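Local coordinates for teichoic acid biosynthesis protein F (PDB 3L7I) that probably takes part in teichoic acid biosynthesis in Staphylococcus epidermidis and carries, in its modelled C-terminal part, a GT-B fold of two Rossmann-like domains, at residues I355-F360 and Y385-K390; F389-K394 and K403-S408; A544-D549 and I620-S625; Y642-Y647 and I666-Y671. All blocks are in the same frame, centred on the assembly; numbering follows the deposited sequence.

Contact 1. Residues I355-F360 and Y385-K390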
# COMPACT_ATOMS: atom_id res chain seq x y z
N ILE A 355 -14.87 -9.93 34.76
CA ILE A 355 -15.52 -8.63 34.95
C ILE A 355 -14.49 -7.48 35.05
O ILE A 355 -13.50 -7.61 35.78
CB ILE A 355 -16.38 -8.69 36.23
CG1 ILE A 355 -17.23 -9.96 36.22
CG2 ILE A 355 -17.25 -7.44 36.42
CD1 ILE A 355 -17.75 -10.32 37.60
N VAL A 356 -14.70 -6.39 34.32
CA VAL A 356 -13.84 -5.19 34.46
C VAL A 356 -14.48 -4.08 35.25
O VAL A 356 -15.67 -3.82 35.10
CB VAL A 356 -13.44 -4.54 33.11
CG1 VAL A 356 -11.94 -4.39 33.00
CG2 VAL A 356 -14.03 -5.27 31.92
N PHE A 357 -13.67 -3.39 36.06
CA PHE A 357 -14.12 -2.24 36.84
C PHE A 357 -13.25 -1.04 36.52
O PHE A 357 -12.05 -1.17 36.30
CB PHE A 357 -14.02 -2.52 38.33
CG PHE A 357 -14.93 -3.60 38.79
CD1 PHE A 357 -16.02 -3.32 39.58
CD2 PHE A 357 -14.72 -4.90 38.39
CE1 PHE A 357 -16.88 -4.33 39.99
CE2 PHE A 357 -15.57 -5.91 38.79
CZ PHE A 357 -16.65 -5.62 39.60
N GLU A 358 -13.86 0.14 36.51
CA GLU A 358 -13.08 1.35 36.36
C GLU A 358 -13.90 2.47 36.93
O GLU A 358 -15.07 2.61 36.61
CB GLU A 358 -12.81 1.59 34.89
CG GLU A 358 -11.77 2.63 34.57
CD GLU A 358 -11.77 2.95 33.07
OE1 GLU A 358 -10.67 3.01 32.43
OE2 GLU A 358 -12.89 3.11 32.50
N SER A 359 -13.32 3.24 37.83
CA SER A 359 -14.01 4.45 38.25
C SER A 359 -13.27 5.70 37.82
O SER A 359 -12.05 5.72 37.75
CB SER A 359 -14.27 4.48 39.75
OG SER A 359 -13.08 4.42 40.48
N PHE A 360 -14.07 6.71 37.50
CA PHE A 360 -13.59 7.96 36.92
C PHE A 360 -12.50 7.83 35.84
O PHE A 360 -11.48 8.50 35.89
CB PHE A 360 -13.21 8.90 38.04
CG PHE A 360 -14.34 9.13 38.98
CD1 PHE A 360 -15.49 9.76 38.53
CD2 PHE A 360 -14.27 8.68 40.30
CE1 PHE A 360 -16.55 9.99 39.38
CE2 PHE A 360 -15.33 8.89 41.18
CZ PHE A 360 -16.48 9.55 40.72
N TYR A 385 -11.58 -11.02 38.38
CA TYR A 385 -11.76 -9.59 38.54
C TYR A 385 -10.57 -8.78 38.01
O TYR A 385 -9.40 -9.05 38.34
CB TYR A 385 -12.05 -9.24 39.99
CG TYR A 385 -13.34 -9.86 40.48
CD1 TYR A 385 -14.56 -9.23 40.27
CD2 TYR A 385 -13.33 -11.07 41.15
CE1 TYR A 385 -15.75 -9.80 40.71
CE2 TYR A 385 -14.51 -11.65 41.60
CZ TYR A 385 -15.72 -11.01 41.38
OH TYR A 385 -16.89 -11.59 41.83
N ILE A 386 -10.88 -7.79 37.16
CA ILE A 386 -9.87 -6.92 36.58
C ILE A 386 -10.20 -5.46 36.86
O ILE A 386 -11.34 -5.03 36.67
CB ILE A 386 -9.77 -7.16 35.08
CG1 ILE A 386 -9.41 -8.62 34.82
CG2 ILE A 386 -8.70 -6.28 34.47
CD1 ILE A 386 -9.65 -9.10 33.39
N TRP A 387 -9.22 -4.69 37.33
CA TRP A 387 -9.36 -3.22 37.45
C TRP A 387 -8.48 -2.45 36.45
O TRP A 387 -7.31 -2.78 36.23
CB TRP A 387 -9.08 -2.76 38.88
CG TRP A 387 -10.30 -2.77 39.77
CD1 TRP A 387 -10.85 -3.85 40.43
CD2 TRP A 387 -11.12 -1.65 40.09
NE1 TRP A 387 -11.96 -3.46 41.13
CE2 TRP A 387 -12.15 -2.12 40.94
CE3 TRP A 387 -11.08 -0.30 39.76
CZ2 TRP A 387 -13.14 -1.29 41.44
CZ3 TRP A 387 -12.05 0.53 40.27
CH2 TRP A 387 -13.07 0.03 41.10
N SER A 388 -9.03 -1.41 35.85
CA SER A 388 -8.29 -0.61 34.88
C SER A 388 -7.95 0.74 35.50
O SER A 388 -8.82 1.36 36.07
CB SER A 388 -9.14 -0.44 33.63
OG SER A 388 -8.96 0.83 33.05
N PHE A 389 -6.69 1.17 35.40
CA PHE A 389 -6.21 2.45 35.97
C PHE A 389 -5.33 3.19 34.97
O PHE A 389 -4.86 2.59 34.01
CB PHE A 389 -5.38 2.21 37.25
CG PHE A 389 -6.11 1.47 38.32
CD1 PHE A 389 -6.98 2.13 39.17
CD2 PHE A 389 -5.95 0.11 38.47
CE1 PHE A 389 -7.67 1.46 40.14
CE2 PHE A 389 -6.65 -0.57 39.44
CZ PHE A 389 -7.51 0.12 40.28
N LYS A 390 -5.08 4.48 35.18
CA LYS A 390 -4.12 5.18 34.35
C LYS A 390 -2.75 4.77 34.79
O LYS A 390 -1.86 4.57 33.99
CB LYS A 390 -4.25 6.69 34.47
CG LYS A 390 -5.60 7.21 34.10
CD LYS A 390 -5.54 8.71 33.91
CE LYS A 390 -6.81 9.41 34.41
NZ LYS A 390 -6.55 10.83 34.90
O HOH W 1 -10.53 2.70 37.90
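A beta-alpha-beta unit of the first Rossmann-like domain sets strands 354-358 and 384-389 side by side and parallel, with residues 355-358 and 385-389 running at 31° to each other. I386 grips the backbone on both sides of V356: its N donates to I355 O (3.0 Å), and its O accepts from F357 N (2.9 Å). S388 N continues the pattern to F357 O (3.1 Å); each donor lies nearly along the C=O axis.

I355, F357, Y385 and W387 share one face, where flat rings pack closely. F357 CB stands over the indole of W387, 3.4 Å from the centroid of its six-membered ring, in a CH-pi contact. The two aromatic planes differ by 20° but are slid apart, so they barely overlap. F357 CE2 also meets the edge of the Y385 ring, 3.8 Å from Y385 CD1, and I355 CD1 touches Y385 CE1. On the other face V356 and I386 lie alongside, V356 CG1 to I386 CG2 4.0 Å, branched apolar side chains that pack between sheet and helix. The extended E358 side chain, buried, accepts from S388 OG at OE1 (2.8 Å), from above the carboxylate plane; a salt bridge from R406 to OE1 probably keeps it charged. A water joins S359 N to S388 O.

Helix 367-379 covers the I355-Y385 face through M376, and helix 409-417 covers the V356-I386 face through Y415 and A414, while strand 418-423 pairs with the other edge of strand 354-358.

Contact 2. Residues F389-K394 and K403-S408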
# COMPACT_ATOMS: atom_id res chain seq x y z
N PHE A 389 -6.69 1.17 35.40
CA PHE A 389 -6.21 2.45 35.97
C PHE A 389 -5.33 3.19 34.97
O PHE A 389 -4.86 2.59 34.01
CB PHE A 389 -5.38 2.21 37.25
CG PHE A 389 -6.11 1.47 38.32
CD1 PHE A 389 -6.98 2.13 39.17
CD2 PHE A 389 -5.95 0.11 38.47
CE1 PHE A 389 -7.67 1.46 40.14
CE2 PHE A 389 -6.65 -0.57 39.44
CZ PHE A 389 -7.51 0.12 40.28
N LYS A 390 -5.08 4.48 35.18
CA LYS A 390 -4.12 5.18 34.35
C LYS A 390 -2.75 4.77 34.79
O LYS A 390 -1.86 4.57 33.99
CB LYS A 390 -4.25 6.69 34.47
CG LYS A 390 -5.60 7.21 34.10
CD LYS A 390 -5.54 8.71 33.91
CE LYS A 390 -6.81 9.41 34.41
NZ LYS A 390 -6.55 10.83 34.90
N ASN A 391 -2.59 4.64 36.10
CA ASN A 391 -1.31 4.29 36.69
C ASN A 391 -1.46 3.23 37.77
O ASN A 391 -1.49 3.55 38.94
CB ASN A 391 -0.65 5.54 37.27
CG ASN A 391 -0.30 6.55 36.19
OD1 ASN A 391 0.47 6.26 35.27
ND2 ASN A 391 -0.88 7.76 36.29
N PRO A 392 -1.54 1.96 37.36
CA PRO A 392 -1.83 0.83 38.24
C PRO A 392 -0.87 0.67 39.42
O PRO A 392 -1.31 0.16 40.45
CB PRO A 392 -1.72 -0.37 37.31
CG PRO A 392 -2.09 0.18 35.98
CD PRO A 392 -1.49 1.55 35.94
N ASP A 393 0.37 1.11 39.30
CA ASP A 393 1.34 0.92 40.38
C ASP A 393 1.14 1.93 41.51
O ASP A 393 1.76 1.81 42.56
CB ASP A 393 2.79 0.96 39.84
CG ASP A 393 3.08 -0.15 38.80
OD1 ASP A 393 2.76 -1.34 39.07
OD2 ASP A 393 3.64 0.15 37.71
N LYS A 394 0.28 2.91 41.30
CA LYS A 394 -0.04 3.93 42.31
C LYS A 394 -1.44 3.72 42.86
O LYS A 394 -2.00 4.59 43.50
CB LYS A 394 0.05 5.34 41.74
CG LYS A 394 1.44 5.95 41.72
CD LYS A 394 1.46 7.19 40.85
CE LYS A 394 2.88 7.58 40.44
NZ LYS A 394 2.86 8.34 39.12
N LYS A 403 -4.71 -5.93 38.06
CA LYS A 403 -4.90 -4.59 37.49
C LYS A 403 -4.18 -4.35 36.15
O LYS A 403 -3.05 -4.79 35.96
CB LYS A 403 -4.60 -3.48 38.51
CG LYS A 403 -3.71 -3.80 39.70
CD LYS A 403 -3.92 -2.75 40.77
CE LYS A 403 -2.91 -2.82 41.88
NZ LYS A 403 -1.55 -2.49 41.40
N VAL A 404 -4.86 -3.65 35.23
CA VAL A 404 -4.28 -3.30 33.92
C VAL A 404 -4.08 -1.79 33.71
O VAL A 404 -4.77 -0.97 34.32
CB VAL A 404 -5.16 -3.77 32.79
CG1 VAL A 404 -5.39 -5.24 32.88
CG2 VAL A 404 -6.48 -3.03 32.84
N LYS A 405 -3.16 -1.44 32.82
CA LYS A 405 -2.92 -0.04 32.46
C LYS A 405 -3.71 0.39 31.19
O LYS A 405 -3.84 -0.37 30.22
CB LYS A 405 -1.42 0.19 32.27
CG LYS A 405 -1.03 1.61 31.93
CD LYS A 405 0.45 1.85 32.09
CE LYS A 405 0.79 3.33 31.90
NZ LYS A 405 2.25 3.56 31.70
N ARG A 406 -4.24 1.60 31.19
CA ARG A 406 -5.01 2.02 30.05
C ARG A 406 -4.19 2.00 28.78
O ARG A 406 -3.03 2.41 28.78
CB ARG A 406 -5.56 3.41 30.28
CG ARG A 406 -6.98 3.42 30.70
CD ARG A 406 -7.43 4.82 30.92
NE ARG A 406 -8.88 4.92 30.92
CZ ARG A 406 -9.56 5.77 30.17
NH1 ARG A 406 -10.89 5.78 30.25
NH2 ARG A 406 -8.91 6.62 29.38
N ASN A 407 -4.78 1.52 27.69
CA ASN A 407 -4.12 1.53 26.40
C ASN A 407 -2.99 0.55 26.22
O ASN A 407 -2.15 0.72 25.34
CB ASN A 407 -3.62 2.91 26.06
CG ASN A 407 -4.64 3.69 25.31
OD1 ASN A 407 -4.57 3.78 24.07
ND2 ASN A 407 -5.66 4.20 26.03
N SER A 408 -2.97 -0.46 27.07
CA SER A 408 -1.96 -1.50 27.00
C SER A 408 -2.60 -2.76 26.46
O SER A 408 -3.83 -2.87 26.38
CB SER A 408 -1.33 -1.73 28.37
OG SER A 408 -2.29 -2.22 29.27
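K403 comes first, and its aliphatic part does the packing: CB lies at the edge of the F389 ring, near its plane, 3.7 Å from F389 CE2, and CD touches the same ring atom. The chain then bends at its last torsion (chi4 66°), bringing NZ to P392 O at 2.8 Å. The ammonium sits above that carbonyl plane, not on a lone pair. A lysine suits this partly exposed margin, since it offers both an aliphatic stem and a charged tip.

V404 turns its side chain away, onto E410 and Y411 of helix 409-417, but its O accepts from F389 N (3.1 Å) nearly along the C=O axis. P392 CG rests beside the same carbonyl. K405 bridges in parallel with F389, and its CB meets P392 CG at 3.8 Å, the two side chains crossing at about a right angle. Beyond CB the chain of K405 runs out extended, its CE passing 3.6 Å from K390 O. Strand 402-405 is an edge strand, within the chain, of the parallel sheet of the first Rossmann-like domain, and here it pairs with the end of strand 384-389.

R406 N donates to F389 O (3.1 Å), while its side chain touches Y411 on its way to E358. R406 and N407 are the middle residues of a type II turn; N407 takes the positive phi (72°) that asparagine tolerates well. S408 closes the turn: its OG donates to K405 O (2.6 Å), in the carbonyl plane and on a lone pair, and its N donates to that oxygen too. As the N-cap of helix 409-417, S408 also bonds weakly through OG to Y411 N.

Contact 3. Residues A544-D549 and I620-S625. With SO4 (sulfate ion), chain G.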
# COMPACT_ATOMS: atom_id res chain seq x y z
N ALA A 544 -17.06 21.65 50.94
CA ALA A 544 -16.71 21.14 49.63
C ALA A 544 -17.35 21.94 48.52
O ALA A 544 -18.42 21.59 48.02
CB ALA A 544 -17.09 19.69 49.53
N PRO A 545 -16.69 23.03 48.12
CA PRO A 545 -17.18 23.98 47.12
C PRO A 545 -16.83 23.49 45.73
O PRO A 545 -15.75 22.94 45.53
CB PRO A 545 -16.34 25.22 47.40
CG PRO A 545 -15.30 24.82 48.44
CD PRO A 545 -15.34 23.36 48.59
N THR A 546 -17.70 23.71 44.76
CA THR A 546 -17.31 23.38 43.39
C THR A 546 -16.22 24.29 42.85
O THR A 546 -16.01 25.40 43.35
CB THR A 546 -18.47 23.45 42.40
OG1 THR A 546 -19.27 24.59 42.71
CG2 THR A 546 -19.28 22.18 42.44
N TRP A 547 -15.56 23.81 41.80
CA TRP A 547 -14.48 24.54 41.14
C TRP A 547 -15.04 25.71 40.37
O TRP A 547 -16.18 25.66 39.90
CB TRP A 547 -13.69 23.60 40.23
CG TRP A 547 -12.87 24.33 39.23
CD1 TRP A 547 -13.30 24.82 38.03
CD2 TRP A 547 -11.50 24.67 39.34
NE1 TRP A 547 -12.27 25.44 37.39
CE2 TRP A 547 -11.15 25.37 38.17
CE3 TRP A 547 -10.52 24.47 40.31
CZ2 TRP A 547 -9.87 25.86 37.93
CZ3 TRP A 547 -9.24 24.96 40.08
CH2 TRP A 547 -8.93 25.64 38.90
N ARG A 548 -14.23 26.76 40.25
CA ARG A 548 -14.60 27.96 39.52
C ARG A 548 -13.41 28.53 38.74
O ARG A 548 -12.41 28.96 39.32
CB ARG A 548 -15.14 29.02 40.49
CG ARG A 548 -16.56 28.75 40.93
CD ARG A 548 -16.91 29.53 42.16
NE ARG A 548 -16.83 28.72 43.37
CZ ARG A 548 -17.86 28.44 44.18
NH1 ARG A 548 -19.06 28.91 43.90
NH2 ARG A 548 -17.67 27.70 45.26
N ASP A 549 -13.52 28.52 37.41
CA ASP A 549 -12.46 29.03 36.54
C ASP A 549 -12.08 30.47 36.90
O ASP A 549 -10.92 30.86 36.82
CB ASP A 549 -12.91 28.98 35.08
CG ASP A 549 -13.77 27.76 34.78
OD1 ASP A 549 -14.81 27.56 35.46
OD2 ASP A 549 -13.41 27.00 33.85
N ILE A 620 -20.79 21.87 54.32
CA ILE A 620 -20.93 23.18 53.69
C ILE A 620 -20.55 23.00 52.24
O ILE A 620 -19.47 22.48 51.93
CB ILE A 620 -20.05 24.26 54.32
CG1 ILE A 620 -20.27 24.30 55.82
CG2 ILE A 620 -20.35 25.62 53.70
CD1 ILE A 620 -19.46 25.37 56.49
N THR A 621 -21.44 23.43 51.35
CA THR A 621 -21.18 23.30 49.93
C THR A 621 -21.84 24.47 49.19
O THR A 621 -22.23 25.45 49.82
CB THR A 621 -21.67 21.94 49.45
OG1 THR A 621 -21.20 21.73 48.12
CG2 THR A 621 -23.19 21.86 49.50
N ASP A 622 -21.92 24.40 47.86
CA ASP A 622 -22.64 25.43 47.11
C ASP A 622 -23.50 24.87 45.99
O ASP A 622 -24.71 24.77 46.15
CB ASP A 622 -21.71 26.52 46.60
CG ASP A 622 -20.44 25.98 46.02
OD1 ASP A 622 -19.38 26.23 46.61
OD2 ASP A 622 -20.50 25.28 44.98
N TYR A 623 -22.88 24.52 44.86
CA TYR A 623 -23.58 23.92 43.73
C TYR A 623 -22.98 22.56 43.46
O TYR A 623 -22.15 22.40 42.57
CB TYR A 623 -23.42 24.78 42.48
CG TYR A 623 -23.34 26.23 42.80
CD1 TYR A 623 -22.17 26.94 42.62
CD2 TYR A 623 -24.45 26.89 43.36
CE1 TYR A 623 -22.09 28.28 42.96
CE2 TYR A 623 -24.39 28.22 43.70
CZ TYR A 623 -23.21 28.92 43.50
OH TYR A 623 -23.14 30.26 43.84
N SER A 624 -23.37 21.54 44.20
CA SER A 624 -22.73 20.27 44.00
C SER A 624 -23.69 19.14 44.22
O SER A 624 -24.54 19.19 45.12
CB SER A 624 -21.54 20.12 44.94
OG SER A 624 -20.96 18.84 44.79
N SER A 625 -23.55 18.12 43.40
CA SER A 625 -24.31 16.90 43.52
C SER A 625 -24.00 16.15 44.83
O SER A 625 -24.68 15.18 45.15
CB SER A 625 -24.03 16.00 42.32
OG SER A 625 -24.10 14.63 42.66
S SO4 G . -21.09 18.63 40.58
O1 SO4 G . -19.68 19.02 40.74
O2 SO4 G . -21.90 19.83 40.33
O3 SO4 G . -21.24 17.71 39.45
O4 SO4 G . -21.55 17.97 41.80
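D622 presents its carboxylate to the 544-549 loop, and T546 and R548 are turned to meet it. With CG between the backbone N and the carbonyl carbon (chi1 44°), OD2 receives three donors. T546 N (3.2 Å from OD2) and T546 OG1 (2.7 Å from OD2) use the syn lone pair, while Y623 N uses the anti one. Threonine suits its place because its hydroxyl adds a second donor beside its own backbone N-H. R548 comes tip to tip: its NH2 bonds to D622 OD1 at 2.6 Å in a salt bridge, but from above the carboxylate plane, the two flat groups being 66° apart. So many donors would probably keep D622 ionised. The guanidinium also crosses the Y623 ring, planes 70° apart, and its NH1 goes on to D643, which Y623 OH also reaches.

One backbone bond, A544 N to I620 O (2.7 Å), joins the chains; the T621 hydroxyl adds a second, OG1 to A544 O (2.8 Å), from above the carbonyl plane. A sulfate ion, probably from the crystallisation liquor, takes hydrogen bonds at O4 from S625 N (2.6 Å) and S624 OG; S624 OG also caps V626 N.

All this lies at and just past the C-terminal ends of the neighbouring strands 539-543 and 618-621 in the second domain's parallel sheet. Helix 626-630 begins beside the sulfate, strand 637-640 pairs with the other edge of strand 618-621, and helix 670-677 packs on I620.

Contact 4. Residues Y642-Y647 and I666-Y671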
# COMPACT_ATOMS: atom_id res chain seq x y z
N TYR A 642 -21.44 32.49 47.52
CA TYR A 642 -20.93 33.85 47.55
C TYR A 642 -20.97 34.50 46.17
O TYR A 642 -21.12 35.71 46.06
CB TYR A 642 -19.53 33.90 48.14
CG TYR A 642 -18.51 33.00 47.47
CD1 TYR A 642 -18.24 31.73 47.98
CD2 TYR A 642 -17.80 33.44 46.37
CE1 TYR A 642 -17.30 30.90 47.38
CE2 TYR A 642 -16.86 32.62 45.76
CZ TYR A 642 -16.61 31.35 46.27
OH TYR A 642 -15.67 30.54 45.66
N ASP A 643 -20.83 33.69 45.13
CA ASP A 643 -20.87 34.23 43.77
C ASP A 643 -22.23 34.02 43.12
O ASP A 643 -22.38 34.19 41.92
CB ASP A 643 -19.78 33.61 42.90
CG ASP A 643 -19.79 32.10 42.93
OD1 ASP A 643 -20.63 31.50 43.63
OD2 ASP A 643 -18.94 31.50 42.23
N ILE A 644 -23.22 33.68 43.93
CA ILE A 644 -24.54 33.36 43.45
C ILE A 644 -25.14 34.38 42.46
O ILE A 644 -26.07 34.04 41.73
CB ILE A 644 -25.51 33.19 44.61
CG1 ILE A 644 -26.78 32.48 44.14
CG2 ILE A 644 -25.79 34.53 45.25
CD1 ILE A 644 -27.68 32.05 45.27
N ASP A 645 -24.63 35.61 42.41
CA ASP A 645 -25.14 36.57 41.44
C ASP A 645 -24.55 36.30 40.07
O ASP A 645 -25.25 36.30 39.06
CB ASP A 645 -24.84 38.00 41.87
CG ASP A 645 -25.06 38.20 43.34
OD1 ASP A 645 -25.97 38.98 43.71
OD2 ASP A 645 -24.32 37.56 44.14
N LYS A 646 -23.24 36.09 40.03
CA LYS A 646 -22.60 35.70 38.79
C LYS A 646 -23.39 34.58 38.13
O LYS A 646 -23.71 34.66 36.95
CB LYS A 646 -21.15 35.27 39.04
CG LYS A 646 -20.24 36.40 39.52
CD LYS A 646 -18.79 35.93 39.74
CE LYS A 646 -18.03 35.83 38.41
NZ LYS A 646 -16.70 35.17 38.60
N TYR A 647 -23.70 33.54 38.90
CA TYR A 647 -24.40 32.35 38.39
C TYR A 647 -25.81 32.58 37.85
O TYR A 647 -26.76 31.90 38.26
CB TYR A 647 -24.45 31.26 39.46
CG TYR A 647 -23.49 30.10 39.28
CD1 TYR A 647 -22.11 30.30 39.31
CD2 TYR A 647 -23.96 28.80 39.11
CE1 TYR A 647 -21.23 29.23 39.17
CE2 TYR A 647 -23.09 27.73 38.96
CZ TYR A 647 -21.72 27.94 38.99
OH TYR A 647 -20.86 26.87 38.84
N ILE A 666 -29.26 29.52 52.48
CA ILE A 666 -28.22 30.02 51.59
C ILE A 666 -27.53 31.21 52.24
O ILE A 666 -28.18 32.17 52.62
CB ILE A 666 -28.77 30.49 50.22
CG1 ILE A 666 -29.48 29.34 49.50
CG2 ILE A 666 -27.64 31.09 49.37
CD1 ILE A 666 -30.23 29.75 48.28
N TYR A 667 -26.21 31.17 52.36
CA TYR A 667 -25.50 32.33 52.87
C TYR A 667 -24.64 32.92 51.76
O TYR A 667 -24.00 32.19 51.02
CB TYR A 667 -24.64 31.96 54.09
CG TYR A 667 -25.40 31.93 55.41
CD1 TYR A 667 -25.57 33.08 56.17
CD2 TYR A 667 -25.94 30.75 55.89
CE1 TYR A 667 -26.26 33.05 57.37
CE2 TYR A 667 -26.63 30.71 57.08
CZ TYR A 667 -26.79 31.86 57.82
OH TYR A 667 -27.48 31.81 59.00
N THR A 668 -24.62 34.23 51.63
CA THR A 668 -23.73 34.86 50.66
C THR A 668 -22.47 35.41 51.34
O THR A 668 -21.41 35.49 50.73
CB THR A 668 -24.46 35.93 49.81
OG1 THR A 668 -25.22 36.81 50.66
CG2 THR A 668 -25.40 35.27 48.83
N GLU A 669 -22.59 35.79 52.60
CA GLU A 669 -21.40 36.16 53.37
C GLU A 669 -21.05 35.03 54.35
O GLU A 669 -21.93 34.35 54.88
CB GLU A 669 -21.62 37.51 54.10
CG GLU A 669 -21.68 37.44 55.64
CD GLU A 669 -23.10 37.36 56.20
OE1 GLU A 669 -23.97 36.74 55.54
OE2 GLU A 669 -23.35 37.91 57.29
N PRO A 670 -19.76 34.82 54.60
CA PRO A 670 -19.30 33.79 55.54
C PRO A 670 -19.69 34.04 57.00
O PRO A 670 -19.81 33.09 57.75
CB PRO A 670 -17.79 33.92 55.43
CG PRO A 670 -17.58 35.37 55.04
CD PRO A 670 -18.63 35.55 54.00
N TYR A 671 -19.88 35.30 57.39
CA TYR A 671 -19.95 35.64 58.82
C TYR A 671 -21.21 35.25 59.56
O TYR A 671 -21.16 35.01 60.76
CB TYR A 671 -19.62 37.12 59.02
CG TYR A 671 -18.33 37.40 58.33
CD1 TYR A 671 -17.14 36.92 58.85
CD2 TYR A 671 -18.30 38.06 57.11
CE1 TYR A 671 -15.95 37.13 58.21
CE2 TYR A 671 -17.11 38.28 56.47
CZ TYR A 671 -15.93 37.81 57.02
OH TYR A 671 -14.73 38.01 56.39
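The two chains come nearest at Y642 and T668, whose CA atoms are 4.3 Å apart, yet the backbones here touch without bonding, Y642 N standing 4.3 Å from Y667 O. The Y642 side chain contributes its CB, 3.6 Å from T668 O.

I644 carries the apolar part. Its CG2 meets T668 CG2 at 3.7 Å, the two side chains crossing at about a right angle. With CG1 anti to the backbone N (chi1 -164°), the longer branch reaches CD1 out to I666 CG2, 4.2 Å away. Strand 666-667, weakly bonded, is one of the two outermost strands, within the chain, of the parallel sheet of the second Rossmann-like domain. I644 lies alongside this short strand, touching I666 in it and T668 just after it, and comes from the loop that follows the neighbouring strand 637-640. A branched apolar residue fits such a partly exposed spot, with the methyl of T668 as its partner at the surface.

The Y642 ring leads away from the 666-671 segment. It meets the ring of F640, its side chain touches R548 and K563, and its hydroxyl is bonded to E551.

Along the chain the contacts run 1, 2, 3, 4, and they fall into two pairs on opposite sides of the chain's centre. Contacts 1 and 2, with centres 9 Å apart, share F389 and K390 and belong to neighbouring strands of the first domain's sheet; a probable hydrogen bond from V404 N to W387 O joins them. Contacts 3 and 4, centres 12 Å apart, belong to the second domain's sheet and meet at D643, which binds both R548 and Y623. Between the pairs nothing touches: contacts 1 and 3 come within about 9 Å at their nearest atoms. This matches a GT-B fold, whose two Rossmann-like domains face each other across a cleft.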